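Local coordinates for protein pectate lyase/Amb allergen (Acidovorax citrulli, PDB 4HWV) that probably cleaves pectate, the acidic polymer of plant cell walls, as a secreted calcium-binding lyase of polysaccharide lyase family 1, at residues 229-234 with 281-286; 161-166 with 181-186; 304-309 with 337-342. One frame throughout, in Å; residues are numbered along the deposited sequence. Where two conformers were deposited one is given.

Contact 1 (229-234 with 281-286); sequences ISVAHA and VDVTRH. With CA (calcium ion), chain C.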
loop_
_atom_site.group_PDB
_atom_site.type_symbol
_atom_site.label_atom_id
_atom_site.label_comp_id
_atom_site.label_asym_id
_atom_site.label_seq_id
_atom_site.Cartn_x
_atom_site.Cartn_y
_atom_site.Cartn_z
ATOM N N ILE A 229 0.744 -0.871 -18.634
ATOM C CA ILE A 229 1.186 -0.998 -20.025
ATOM C C ILE A 229 -0.055 -0.975 -20.916
ATOM O O ILE A 229 -1.032 -1.707 -20.655
ATOM C CB ILE A 229 1.964 -2.316 -20.282
ATOM C CG1 ILE A 229 3.180 -2.452 -19.342
ATOM C CG2 ILE A 229 2.411 -2.384 -21.745
ATOM C CD1 ILE A 229 3.883 -3.800 -19.465
ATOM N N SER A 230 -0.025 -0.127 -21.944
ATOM C CA SER A 230 -1.083 -0.083 -22.954
ATOM C C SER A 230 -0.499 -0.557 -24.270
ATOM O O SER A 230 0.578 -0.084 -24.682
ATOM C CB SER A 230 -1.599 1.344 -23.137
ATOM O OG SER A 230 -2.105 1.886 -21.922
ATOM N N VAL A 231 -1.199 -1.479 -24.933
ATOM C CA VAL A 231 -0.741 -2.031 -26.195
ATOM C C VAL A 231 -1.813 -1.785 -27.262
ATOM O O VAL A 231 -2.640 -2.652 -27.530
ATOM C CB VAL A 231 -0.408 -3.529 -26.080
ATOM C CG1 VAL A 231 0.353 -3.994 -27.318
ATOM C CG2 VAL A 231 0.406 -3.801 -24.807
ATOM N N ALA A 232 -1.805 -0.584 -27.838
ATOM C CA ALA A 232 -2.797 -0.213 -28.851
ATOM C C ALA A 232 -2.187 -0.128 -30.246
ATOM O O ALA A 232 -2.902 -0.193 -31.240
ATOM C CB ALA A 232 -3.481 1.130 -28.472
ATOM N N HIS A 233 -0.864 0.005 -30.314
ATOM C CA HIS A 233 -0.186 0.267 -31.597
ATOM C C HIS A 233 1.145 -0.440 -31.667
ATOM O O HIS A 233 2.098 0.086 -32.227
ATOM C CB HIS A 233 -0.001 1.772 -31.850
ATOM C CG HIS A 233 -1.297 2.511 -31.925
ATOM N ND1 HIS A 233 -2.127 2.433 -33.025
ATOM C CD2 HIS A 233 -1.934 3.304 -31.025
ATOM C CE1 HIS A 233 -3.218 3.148 -32.799
ATOM N NE2 HIS A 233 -3.120 3.695 -31.598
ATOM N N ALA A 234 1.192 -1.646 -31.113
ATOM C CA ALA A 234 2.399 -2.469 -31.171
ATOM C C ALA A 234 2.061 -3.886 -31.558
ATOM O O ALA A 234 1.056 -4.436 -31.112
ATOM C CB ALA A 234 3.138 -2.475 -29.835
ATOM N N VAL A 281 -2.579 -4.443 -17.963
ATOM C CA VAL A 281 -2.117 -4.447 -19.349
ATOM C C VAL A 281 -3.350 -4.570 -20.235
ATOM O O VAL A 281 -4.050 -5.583 -20.190
ATOM C CB VAL A 281 -1.131 -5.595 -19.673
ATOM C CG1 VAL A 281 -0.654 -5.450 -21.120
ATOM C CG2 VAL A 281 0.052 -5.599 -18.697
ATOM N N ASP A 282 -3.615 -3.529 -21.023
ATOM C CA ASP A 282 -4.743 -3.532 -21.951
ATOM C C ASP A 282 -4.200 -3.640 -23.364
ATOM O O ASP A 282 -3.215 -2.977 -23.706
ATOM C CB ASP A 282 -5.585 -2.259 -21.815
ATOM C CG ASP A 282 -6.431 -2.237 -20.553
ATOM O OD1 ASP A 282 -6.546 -3.258 -19.837
ATOM O OD2 ASP A 282 -7.000 -1.157 -20.276
ATOM N N VAL A 283 -4.844 -4.461 -24.181
ATOM C CA VAL A 283 -4.446 -4.648 -25.579
ATOM C C VAL A 283 -5.660 -4.297 -26.408
ATOM O O VAL A 283 -6.689 -4.962 -26.314
ATOM C CB VAL A 283 -4.000 -6.110 -25.866
ATOM C CG1 VAL A 283 -3.507 -6.237 -27.296
ATOM C CG2 VAL A 283 -2.936 -6.563 -24.862
ATOM N N THR A 284 -5.559 -3.229 -27.189
ATOM C CA THR A 284 -6.716 -2.708 -27.922
ATOM C C THR A 284 -6.280 -2.316 -29.331
ATOM O O THR A 284 -5.094 -2.368 -29.659
ATOM C CB THR A 284 -7.311 -1.474 -27.212
ATOM O OG1 THR A 284 -6.312 -0.450 -27.149
ATOM C CG2 THR A 284 -7.790 -1.818 -25.801
ATOM N N ARG A 285 -7.250 -1.942 -30.165
ATOM C CA ARG A 285 -6.975 -1.405 -31.493
ATOM C C ARG A 285 -6.084 -2.327 -32.316
ATOM O O ARG A 285 -6.503 -3.426 -32.671
ATOM C CB ARG A 285 -6.415 0.014 -31.382
ATOM C CG ARG A 285 -7.509 0.990 -30.952
ATOM C CD ARG A 285 -7.011 2.411 -30.713
ATOM N NE ARG A 285 -8.142 3.280 -30.390
ATOM C CZ ARG A 285 -8.833 3.929 -31.319
ATOM N NH1 ARG A 285 -8.447 3.833 -32.579
ATOM N NH2 ARG A 285 -9.875 4.682 -30.997
ATOM N N HIS A 286 -4.848 -1.912 -32.596
ATOM C CA HIS A 286 -3.949 -2.728 -33.423
ATOM C C HIS A 286 -2.848 -3.430 -32.639
ATOM O O HIS A 286 -1.868 -3.880 -33.206
ATOM C CB HIS A 286 -3.378 -1.926 -34.590
ATOM C CG HIS A 286 -4.386 -1.633 -35.656
ATOM N ND1 HIS A 286 -4.029 -1.267 -36.934
ATOM C CD2 HIS A 286 -5.742 -1.657 -35.641
ATOM C CE1 HIS A 286 -5.116 -1.070 -37.657
ATOM N NE2 HIS A 286 -6.170 -1.304 -36.898
HETATM CA CA CA C . -6.534 1.025 -20.339
HETATM O O HOH W 1 -8.774 1.617 -21.637
HETATM O O HOH W 2 -6.479 0.969 -23.017
HETATM O O HOH W 3 -6.075 3.595 -20.781
#
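Val231 is held to the 281-286 segment through both its backbone N and its backbone O: the N donates to Asp282 O at 2.8 Å, and the O accepts from Thr284 N. The first of these bonds runs nearly along the C=O axis (170°), whereas Thr284 N stands above the plane of the Val231 carbonyl, 37° out of it. Asp282 N bonds to Ile229 O, and after the strands end His286 N still reaches Ala232 O at 2.9 Å. Val281 CA, Val283 CA and Ala232 CA add CA-H...O contacts to the same array.

Apolar contacts lie on the face of Ile229, Val231, Val281 and Val283. Val231 CG2, anti to its carbonyl carbon, meets Val281 CG1 at 4.2 Å, while Val231 CB rests on Val283 CG2.

Metal chemistry occupies the other face. Asp282 OD2 binds the calcium ion at 2.2 Å, alongside three waters, Asp227 and Asp278; Asp282 OD1 accepts from Leu305 N, which should fix the carboxylate's rotation. Ser230 OG bonds to Asp227. Beyond the strands on this side, Ala232 CB touches Thr284 OG1 at 3.5 Å, and the His233 and Arg285 side chains run side by side.

The two strands are parallel neighbours; strand 182-185 flanks 229-231 on its far side, and Phe244 of strand 243-245 packs against Ile229 and Val281.

Contact 2 (161-166 with 181-186); sequences ISVPDN and GNLMLG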
loop_
_atom_site.group_PDB
_atom_site.type_symbol
_atom_site.label_atom_id
_atom_site.label_comp_id
_atom_site.label_asym_id
_atom_site.label_seq_id
_atom_site.Cartn_x
_atom_site.Cartn_y
_atom_site.Cartn_z
ATOM N N ILE A 161 4.612 7.127 -21.190
ATOM C CA ILE A 161 5.953 7.040 -21.742
ATOM C C ILE A 161 5.910 6.233 -23.038
ATOM O O ILE A 161 5.506 5.060 -23.033
ATOM C CB ILE A 161 6.918 6.342 -20.750
ATOM C CG1 ILE A 161 6.920 7.033 -19.379
ATOM C CG2 ILE A 161 8.320 6.261 -21.347
ATOM C CD1 ILE A 161 7.471 8.457 -19.379
ATOM N N SER A 162 6.297 6.850 -24.146
ATOM C CA SER A 162 6.256 6.201 -25.450
ATOM C C SER A 162 7.416 5.212 -25.628
ATOM O O SER A 162 8.591 5.579 -25.480
ATOM C CB SER A 162 6.317 7.271 -26.542
ATOM O OG SER A 162 6.199 6.683 -27.816
ATOM N N VAL A 163 7.088 3.967 -25.957
ATOM C CA VAL A 163 8.115 2.943 -26.196
ATOM C C VAL A 163 8.193 2.626 -27.686
ATOM O O VAL A 163 7.200 2.235 -28.290
ATOM C CB VAL A 163 7.816 1.651 -25.403
ATOM C CG1 VAL A 163 8.889 0.605 -25.652
ATOM C CG2 VAL A 163 7.711 1.971 -23.909
ATOM N N PRO A 164 9.370 2.815 -28.296
ATOM C CA PRO A 164 9.517 2.621 -29.746
ATOM C C PRO A 164 9.894 1.185 -30.127
ATOM O O PRO A 164 10.056 0.316 -29.272
ATOM C CB PRO A 164 10.677 3.567 -30.085
ATOM C CG PRO A 164 11.581 3.428 -28.873
ATOM C CD PRO A 164 10.613 3.336 -27.688
ATOM N N ASP A 165 10.040 0.948 -31.427
ATOM C CA ASP A 165 10.392 -0.366 -31.965
ATOM C C ASP A 165 11.676 -0.907 -31.374
ATOM O O ASP A 165 12.586 -0.156 -31.003
ATOM C CB ASP A 165 10.618 -0.286 -33.477
ATOM C CG ASP A 165 9.443 0.332 -34.207
ATOM O OD1 ASP A 165 9.221 1.553 -34.049
ATOM O OD2 ASP A 165 8.742 -0.395 -34.936
ATOM N N ASN A 166 11.762 -2.233 -31.342
ATOM C CA ASN A 166 13.028 -2.907 -31.082
ATOM C C ASN A 166 13.617 -2.511 -29.738
ATOM O O ASN A 166 14.791 -2.175 -29.621
ATOM C CB ASN A 166 14.025 -2.664 -32.221
ATOM C CG ASN A 166 13.471 -3.056 -33.571
ATOM O OD1 ASN A 166 12.961 -4.156 -33.743
ATOM N ND2 ASN A 166 13.572 -2.152 -34.537
ATOM N N GLY A 181 3.056 5.224 -13.617
ATOM C CA GLY A 181 2.796 5.627 -14.986
ATOM C C GLY A 181 2.512 4.484 -15.918
ATOM O O GLY A 181 2.262 3.352 -15.502
ATOM N N ASN A 182 2.565 4.813 -17.202
ATOM C CA ASN A 182 1.922 4.016 -18.235
ATOM C C ASN A 182 2.876 3.907 -19.400
ATOM O O ASN A 182 3.083 4.896 -20.118
ATOM C CB ASN A 182 0.644 4.781 -18.637
ATOM C CG ASN A 182 -0.316 3.999 -19.531
ATOM O OD1 ASN A 182 0.042 3.059 -20.302
ATOM N ND2 ASN A 182 -1.566 4.432 -19.486
ATOM N N LEU A 183 3.449 2.721 -19.609
ATOM C CA LEU A 183 4.201 2.511 -20.832
ATOM C C LEU A 183 3.217 2.414 -21.992
ATOM O O LEU A 183 2.210 1.691 -21.911
ATOM C CB LEU A 183 5.034 1.226 -20.769
ATOM C CG LEU A 183 6.082 1.176 -19.662
ATOM C CD1 LEU A 183 6.871 -0.136 -19.768
ATOM C CD2 LEU A 183 7.005 2.394 -19.705
ATOM N N MET A 184 3.499 3.158 -23.055
ATOM C CA MET A 184 2.633 3.185 -24.214
ATOM C C MET A 184 3.358 2.530 -25.382
ATOM O O MET A 184 4.336 3.060 -25.899
ATOM C CB MET A 184 2.253 4.633 -24.507
ATOM C CG MET A 184 1.290 4.814 -25.646
ATOM S SD MET A 184 -0.360 4.169 -25.259
ATOM C CE MET A 184 -0.790 5.051 -23.750
ATOM N N LEU A 185 2.885 1.349 -25.771
ATOM C CA LEU A 185 3.575 0.605 -26.823
ATOM C C LEU A 185 3.033 1.006 -28.187
ATOM O O LEU A 185 2.043 0.435 -28.679
ATOM C CB LEU A 185 3.523 -0.916 -26.585
ATOM C CG LEU A 185 3.896 -1.396 -25.174
ATOM C CD1 LEU A 185 4.094 -2.914 -25.168
ATOM C CD2 LEU A 185 5.122 -0.699 -24.580
ATOM N N GLY A 186 3.681 2.009 -28.766
ATOM C CA GLY A 186 3.243 2.588 -30.022
ATOM C C GLY A 186 2.228 3.703 -29.808
ATOM O O GLY A 186 1.510 3.761 -28.794
HETATM O O HOH W 4 5.599 4.389 -29.025
#
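Val163 and Leu185 lie side by side and point the same way, and the leucine supplies the contact through one methyl: Leu185 CD2 sits 3.7 Å from Val163 CB and almost as near to Val163 CG2. Leu185 has CG anti to its carbonyl carbon (chi1 -48°), beside its own backbone N, and from there the CD2 branch reaches across to the valine. Val163 has a second neighbour in the same row, because its CG2 also approaches Leu183 CB at 4.2 Å. Leu183 in turn uses its CD2 methyl, which comes to 4.1 Å from Ile161 CB. The end of the isoleucine leads away from this strand, and its side chain touches Arg50, Ile54 and Leu57 of helix 50-57. Four branched apolar side chains thus form a continuous row of contacts on one face of the sheet.

The other face carries Ser162 and Met184. Met184 touches the partner strand through CB, 3.6 Å from Ile161 O. A water bridges the strand ends, donating to Val163 O and accepting a weak bond from Gly186 N; in the conformer given, Ser162 OG lies 2.7 Å from this water.

Between the faces, three backbone bonds join the strands: Ile161 N to Asn182 O, Met184 N to Ile161 O, and Val163 N to Met184 O, the last at 2.9 Å and nearly straight (169°).

Rows of aliphatic side chains aligned from coil to coil in the interior, between parallel hydrogen-bonded strands, are characteristic of the right-handed parallel beta-helix, the fold of polysaccharide lyase family 1.

Contact 3 (304-309 with 337-342); sequences FLIGGT and RQARVR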
loop_
_atom_site.group_PDB
_atom_site.type_symbol
_atom_site.label_atom_id
_atom_site.label_comp_id
_atom_site.label_asym_id
_atom_site.label_seq_id
_atom_site.Cartn_x
_atom_site.Cartn_y
_atom_site.Cartn_z
ATOM N N PHE A 304 -7.215 -6.957 -17.467
ATOM C CA PHE A 304 -6.818 -7.011 -18.877
ATOM C C PHE A 304 -8.014 -6.789 -19.794
ATOM O O PHE A 304 -8.872 -7.667 -19.927
ATOM C CB PHE A 304 -6.182 -8.368 -19.220
ATOM C CG PHE A 304 -5.175 -8.820 -18.220
ATOM C CD1 PHE A 304 -3.955 -8.179 -18.124
ATOM C CD2 PHE A 304 -5.438 -9.892 -17.377
ATOM C CE1 PHE A 304 -3.005 -8.581 -17.179
ATOM C CE2 PHE A 304 -4.515 -10.301 -16.436
ATOM C CZ PHE A 304 -3.290 -9.649 -16.337
ATOM N N LEU A 305 -8.065 -5.621 -20.420
ATOM C CA LEU A 305 -9.075 -5.351 -21.428
ATOM C C LEU A 305 -8.459 -5.693 -22.779
ATOM O O LEU A 305 -7.502 -5.035 -23.219
ATOM C CB LEU A 305 -9.459 -3.870 -21.401
ATOM C CG LEU A 305 -10.604 -3.471 -22.337
ATOM C CD1 LEU A 305 -11.930 -4.029 -21.827
ATOM C CD2 LEU A 305 -10.692 -1.965 -22.447
ATOM N N ILE A 306 -8.964 -6.757 -23.418
ATOM C CA ILE A 306 -8.520 -7.137 -24.756
ATOM C C ILE A 306 -9.646 -6.728 -25.711
ATOM O O ILE A 306 -10.679 -7.396 -25.768
ATOM C CB ILE A 306 -8.228 -8.663 -24.874
ATOM C CG1 ILE A 306 -7.309 -9.158 -23.737
ATOM C CG2 ILE A 306 -7.628 -8.968 -26.241
ATOM C CD1 ILE A 306 -5.974 -8.423 -23.661
ATOM N N GLY A 307 -9.458 -5.606 -26.406
ATOM C CA GLY A 307 -10.502 -5.035 -27.250
ATOM C C GLY A 307 -11.400 -4.099 -26.455
ATOM O O GLY A 307 -12.066 -4.522 -25.502
ATOM N N GLY A 308 -11.417 -2.824 -26.827
ATOM C CA GLY A 308 -12.116 -1.814 -26.060
ATOM C C GLY A 308 -13.545 -1.490 -26.455
ATOM O O GLY A 308 -14.155 -0.656 -25.789
ATOM N N THR A 309 -14.076 -2.100 -27.521
ATOM C CA THR A 309 -15.428 -1.794 -27.966
ATOM C C THR A 309 -16.135 -2.962 -28.662
ATOM O O THR A 309 -15.522 -3.749 -29.371
ATOM C CB THR A 309 -15.436 -0.589 -28.934
ATOM O OG1 THR A 309 -16.775 -0.353 -29.372
ATOM C CG2 THR A 309 -14.553 -0.826 -30.143
ATOM N N ARG A 337 -11.973 -8.948 -15.476
ATOM C CA ARG A 337 -11.199 -8.837 -16.717
ATOM C C ARG A 337 -9.918 -9.661 -16.646
ATOM O O ARG A 337 -8.814 -9.156 -16.872
ATOM C CB ARG A 337 -10.864 -7.388 -17.069
ATOM C CG ARG A 337 -12.068 -6.490 -17.221
ATOM C CD ARG A 337 -11.603 -5.196 -17.897
ATOM N NE ARG A 337 -12.641 -4.167 -17.935
ATOM C CZ ARG A 337 -12.410 -2.879 -18.166
ATOM N NH1 ARG A 337 -11.170 -2.426 -18.323
ATOM N NH2 ARG A 337 -13.430 -2.039 -18.232
ATOM N N GLN A 338 -10.058 -10.947 -16.362
ATOM C CA GLN A 338 -8.876 -11.788 -16.270
ATOM C C GLN A 338 -8.974 -13.029 -17.175
ATOM O O GLN A 338 -8.956 -14.155 -16.690
ATOM C CB GLN A 338 -8.516 -12.104 -14.796
ATOM C CG GLN A 338 -9.635 -12.696 -13.919
ATOM C CD GLN A 338 -9.343 -12.572 -12.426
ATOM O OE1 GLN A 338 -8.231 -12.867 -11.955
ATOM N NE2 GLN A 338 -10.349 -12.161 -11.664
ATOM N N ALA A 339 -9.045 -12.851 -18.501
ATOM C CA ALA A 339 -9.049 -11.584 -19.243
ATOM C C ALA A 339 -10.441 -11.352 -19.842
ATOM O O ALA A 339 -11.213 -12.310 -20.008
ATOM C CB ALA A 339 -8.002 -11.630 -20.372
ATOM N N ARG A 340 -10.749 -10.104 -20.190
ATOM C CA ARG A 340 -11.989 -9.802 -20.903
ATOM C C ARG A 340 -11.668 -9.680 -22.393
ATOM O O ARG A 340 -10.930 -8.775 -22.797
ATOM C CB ARG A 340 -12.625 -8.504 -20.403
ATOM C CG ARG A 340 -14.045 -8.292 -20.911
ATOM C CD ARG A 340 -14.491 -6.819 -20.883
ATOM N NE ARG A 340 -15.945 -6.731 -21.057
ATOM C CZ ARG A 340 -16.571 -6.904 -22.224
ATOM N NH1 ARG A 340 -15.881 -7.148 -23.335
ATOM N NH2 ARG A 340 -17.901 -6.847 -22.279
ATOM N N VAL A 341 -12.205 -10.590 -23.207
ATOM C CA VAL A 341 -11.764 -10.715 -24.597
ATOM C C VAL A 341 -12.819 -10.390 -25.648
ATOM O O VAL A 341 -13.820 -11.112 -25.787
ATOM C CB VAL A 341 -11.227 -12.127 -24.862
ATOM C CG1 VAL A 341 -10.763 -12.228 -26.310
ATOM C CG2 VAL A 341 -10.103 -12.453 -23.869
ATOM N N ARG A 342 -12.589 -9.303 -26.383
ATOM C CA ARG A 342 -13.338 -9.010 -27.619
ATOM C C ARG A 342 -12.420 -9.220 -28.812
ATOM O O ARG A 342 -11.231 -8.951 -28.707
ATOM C CB ARG A 342 -13.810 -7.554 -27.694
ATOM C CG ARG A 342 -14.787 -7.121 -26.623
ATOM C CD ARG A 342 -15.069 -5.638 -26.812
ATOM N NE ARG A 342 -16.149 -5.113 -25.980
ATOM C CZ ARG A 342 -15.990 -4.340 -24.912
ATOM N NH1 ARG A 342 -14.787 -3.973 -24.510
ATOM N NH2 ARG A 342 -17.063 -3.900 -24.259
HETATM O O HOH W 5 -12.835 -6.764 -23.789
#
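In the parallel beta-helix of this lyase, strands 302-306 and 340-341 are neighbours in one parallel sheet, and Leu305 and Ile306 pair with Arg340 and Val341. Phe304 N donates to Arg337 O, Arg340 N to Phe304 O, Ile306 N to Arg340 O, and Arg342 N to Ile306 O at 2.8 Å, the last nearly straight (172°).

Ile306 and Val341 share one face, and Phe304 and Ala339 pack beside them. Ala339, which follows a cis peptide bond, sets its CB 3.9 Å from Phe304 CB, and the Phe304 ring presents its edge to Gln338 CA; Phe297, edge-to-face, and Phe326 also meet this ring.

Leu305 lies on the other face among arginines. Its CD1 sits over one face of the Arg337 guanidinium, displaced toward the rim, and touches Arg340 CD at 3.9 Å.

Arg342 closes the far end. Its guanidinium has Arg340 NH1 3.2 Å above the centre of one face and Thr309 CA over the opposite one, while NE forms a salt bridge to Asp310, which probably offsets the nearness of two positive charges. A water 3.1 Å from Arg340 NH1, whose proton it accepts, also lies 2.9 Å from Gly307 O. Gly307 O accepts from Arg342 NH1 as well, at 2.9 Å, and lies only 1° out of the Arg342 guanidinium plane.

All three contacts join parallel strands by backbone hydrogen bonds, but the side chains around that common frame differ. Contacts 1 and 2 belong to one four-stranded sheet and are adjacent in it: Ser230 N and O probably bond to Leu183 O and Leu185 N. Contact 3 lies in another parallel sheet, yet segment 304-309 is joined to contact 1 by a probable bond from Gly307 N to Val283 O. Contact 2 is the buried, largely aliphatic member. Contacts 1 and 3 are only partly buried, and their polar chemistry differs: contact 1 supplies one calcium ligand, Asp282, whereas contact 3 gathers three arginines round Leu305 and Gly307.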